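Local atomic coordinates of protein kinase domain-containing protein (Chaetomium thermophilum, PDB entry 6Z3U), a protein that probably phosphorylates serine and threonine residues of other proteins with ATP, as the cyclin-dependent kinase of the CDK-activating kinase complex. Residues 219-224 with 283-288. Sequence-based numbering, arbitrary orientation.
Sequences RDIKPN and GMVFAE
V285, on helix 276-291, meets the loop I221-K222-P223 with a single methyl, illustrating how a catalytic loop can rest on the helical core of a kinase. With CG1 anti to the backbone N (chi1 170°), CG2 is the methyl turned to the loop; it lies 4.0 Å from K222 CA and 4.1 Å from P223 CD. I221 CG2 also comes to 4.2 Å of V285 CG2, the two side chains crossing at about a right angle. One turn on, E288 reaches out extended and brings its carboxylate up to the CG corner of the proline ring, OE1 being 3.7 Å from P223 CG, while OE2 is hydrogen-bonded to the Y261 hydroxyl. An alanine in place of P223 lacks CG and CD and would probably open a gap between the V285 methyl and the E288 carboxylate. The whole contact is made without hydrogen bonds between the segments. I221, P223 and V285 are buried, whereas the partly exposed K222 touches V285 only through CA, its side chain leading away to a weak hydrogen bond from NZ to T258 OG1. I221 and V285 also pack on helix 194-213. D220, the predicted proton acceptor, precedes this patch in the HRDIKPN catalytic loop, here backed by a C-lobe helix of the protein kinase fold.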
ATOM      1  N   ARG B 219      11.581   4.055   4.265  1.00 21.48           N
ATOM      2  CA  ARG B 219      12.821   3.457   3.767  1.00 21.98           C
ATOM      3  C   ARG B 219      13.555   4.367   2.784  1.00 22.12           C
ATOM      4  O   ARG B 219      14.238   3.891   1.874  1.00 22.77           O
ATOM      5  CB  ARG B 219      12.573   2.079   3.142  1.00 22.68           C
ATOM      6  CG  ARG B 219      11.822   1.125   4.066  1.00 22.65           C
ATOM      7  CD  ARG B 219      11.618  -0.259   3.471  1.00 23.43           C
ATOM      8  NE  ARG B 219      11.238  -0.245   2.066  1.00 27.99           N
ATOM      9  CZ  ARG B 219      10.942  -1.337   1.369  1.00 25.99           C
ATOM     10  NH1 ARG B 219      10.971  -2.529   1.952  1.00 39.40           N
ATOM     11  NH2 ARG B 219      10.608  -1.238   0.090  1.00 32.29           N
ATOM     12  N   ASP B 220      13.423   5.683   2.950  1.00 21.69           N
ATOM     13  CA  ASP B 220      14.274   6.618   2.225  1.00 21.95           C
ATOM     14  C   ASP B 220      14.186   8.020   2.816  1.00 28.72           C
ATOM     15  O   ASP B 220      14.087   9.004   2.075  1.00 33.80           O
ATOM     16  CB  ASP B 220      13.912   6.666   0.741  1.00 29.11           C
ATOM     17  CG  ASP B 220      15.015   7.284  -0.105  1.00 30.59           C
ATOM     18  OD1 ASP B 220      16.149   7.419   0.405  1.00 26.10           O
ATOM     19  OD2 ASP B 220      14.751   7.638  -1.275  1.00 30.57           O
ATOM     20  N   ILE B 221      14.225   8.126   4.139  1.00 26.22           N
ATOM     21  CA  ILE B 221      14.132   9.426   4.792  1.00 26.38           C
ATOM     22  C   ILE B 221      15.477  10.133   4.719  1.00 26.92           C
ATOM     23  O   ILE B 221      16.513   9.582   5.113  1.00 23.99           O
ATOM     24  CB  ILE B 221      13.648   9.280   6.245  1.00 19.84           C
ATOM     25  CG1 ILE B 221      12.185   8.830   6.252  1.00 24.95           C
ATOM     26  CG2 ILE B 221      13.835  10.583   6.998  1.00 26.71           C
ATOM     27  CD1 ILE B 221      11.647   8.495   7.618  1.00 26.14           C
ATOM     28  N   LYS B 222      15.458  11.360   4.213  1.00 22.56           N
ATOM     29  CA  LYS B 222      16.637  12.205   4.123  1.00 20.73           C
ATOM     30  C   LYS B 222      16.166  13.639   3.938  1.00 31.01           C
ATOM     31  O   LYS B 222      14.988  13.875   3.631  1.00 36.35           O
ATOM     32  CB  LYS B 222      17.557  11.767   2.971  1.00 23.49           C
ATOM     33  CG  LYS B 222      16.828  11.508   1.663  1.00 34.39           C
ATOM     34  CD  LYS B 222      17.803  11.194   0.538  1.00 32.54           C
ATOM     35  CE  LYS B 222      17.076  10.797  -0.737  1.00 29.03           C
ATOM     36  NZ  LYS B 222      18.022  10.577  -1.866  1.00 37.86           N
ATOM     37  N   PRO B 223      17.050  14.623   4.123  1.00 29.72           N
ATOM     38  CA  PRO B 223      16.590  16.022   4.076  1.00 22.17           C
ATOM     39  C   PRO B 223      15.892  16.408   2.781  1.00 27.94           C
ATOM     40  O   PRO B 223      14.840  17.062   2.822  1.00 30.11           O
ATOM     41  CB  PRO B 223      17.888  16.815   4.293  1.00 21.29           C
ATOM     42  CG  PRO B 223      18.773  15.887   5.048  1.00 20.64           C
ATOM     43  CD  PRO B 223      18.468  14.520   4.517  1.00 30.29           C
ATOM     44  N   ASN B 224      16.445  16.037   1.624  1.00 24.53           N
ATOM     45  CA  ASN B 224      15.866  16.494   0.365  1.00 26.27           C
ATOM     46  C   ASN B 224      14.537  15.826   0.038  1.00 23.22           C
ATOM     47  O   ASN B 224      13.908  16.205  -0.955  1.00 27.50           O
ATOM     48  CB  ASN B 224      16.849  16.269  -0.786  1.00 32.63           C
ATOM     49  CG  ASN B 224      17.343  14.845  -0.857  1.00 33.22           C
ATOM     50  OD1 ASN B 224      18.177  14.426  -0.054  1.00 43.81           O
ATOM     51  ND2 ASN B 224      16.839  14.090  -1.825  1.00 32.99           N
ATOM     52  N   GLY B 283      17.328   9.737  13.105  1.00 21.67           N
ATOM     53  CA  GLY B 283      18.469  10.105  13.923  1.00 22.02           C
ATOM     54  C   GLY B 283      19.561  10.785  13.123  1.00 21.68           C
ATOM     55  O   GLY B 283      20.212  11.713  13.607  1.00 21.70           O
ATOM     56  N   MET B 284      19.779  10.335  11.885  1.00 21.45           N
ATOM     57  CA  MET B 284      20.790  10.964  11.040  1.00 21.23           C
ATOM     58  C   MET B 284      20.333  12.326  10.535  1.00 20.58           C
ATOM     59  O   MET B 284      21.157  13.237  10.387  1.00 20.51           O
ATOM     60  CB  MET B 284      21.140  10.046   9.870  1.00 21.33           C
ATOM     61  CG  MET B 284      21.907   8.802  10.290  1.00 22.11           C
ATOM     62  SD  MET B 284      23.494   9.219  11.040  1.00 22.66           S
ATOM     63  CE  MET B 284      23.789   7.781  12.062  1.00 23.68           C
ATOM     64  N   VAL B 285      19.037  12.487  10.259  1.00 20.22           N
ATOM     65  CA  VAL B 285      18.517  13.806   9.910  1.00 22.47           C
ATOM     66  C   VAL B 285      18.597  14.736  11.113  1.00 19.89           C
ATOM     67  O   VAL B 285      18.953  15.914  10.986  1.00 19.72           O
ATOM     68  CB  VAL B 285      17.079  13.690   9.376  1.00 19.48           C
ATOM     69  CG1 VAL B 285      16.447  15.061   9.247  1.00 19.17           C
ATOM     70  CG2 VAL B 285      17.068  12.974   8.035  1.00 19.38           C
ATOM     71  N   PHE B 286      18.273  14.223  12.300  1.00 20.30           N
ATOM     72  CA  PHE B 286      18.428  15.015  13.515  1.00 20.60           C
ATOM     73  C   PHE B 286      19.875  15.463  13.674  1.00 20.80           C
ATOM     74  O   PHE B 286      20.152  16.650  13.877  1.00 32.35           O
ATOM     75  CB  PHE B 286      17.977  14.189  14.721  1.00 21.18           C
ATOM     76  CG  PHE B 286      17.790  14.984  15.987  1.00 21.58           C
ATOM     77  CD1 PHE B 286      17.958  16.357  16.012  1.00 21.41           C
ATOM     78  CD2 PHE B 286      17.457  14.336  17.165  1.00 22.26           C
ATOM     79  CE1 PHE B 286      17.789  17.069  17.184  1.00 22.97           C
ATOM     80  CE2 PHE B 286      17.287  15.042  18.340  1.00 23.80           C
ATOM     81  CZ  PHE B 286      17.455  16.410  18.349  1.00 22.58           C
ATOM     82  N   ALA B 287      20.814  14.523  13.563  1.00 21.12           N
ATOM     83  CA  ALA B 287      22.223  14.869  13.716  1.00 21.45           C
ATOM     84  C   ALA B 287      22.670  15.833  12.629  1.00 21.03           C
ATOM     85  O   ALA B 287      23.430  16.770  12.898  1.00 21.63           O
ATOM     86  CB  ALA B 287      23.082  13.606  13.694  1.00 23.19           C
ATOM     87  N   GLU B 288      22.225  15.612  11.391  1.00 21.38           N
ATOM     88  CA  GLU B 288      22.609  16.502  10.301  1.00 23.93           C
ATOM     89  C   GLU B 288      22.093  17.918  10.519  1.00 25.12           C
ATOM     90  O   GLU B 288      22.752  18.887  10.122  1.00 29.83           O
ATOM     91  CB  GLU B 288      22.095  15.956   8.971  1.00 21.95           C
ATOM     92  CG  GLU B 288      22.423  16.835   7.786  1.00 19.71           C
ATOM     93  CD  GLU B 288      22.279  16.095   6.477  1.00 23.23           C
ATOM     94  OE1 GLU B 288      22.336  16.748   5.413  1.00 28.23           O
ATOM     95  OE2 GLU B 288      22.109  14.855   6.516  1.00 30.97           O
TER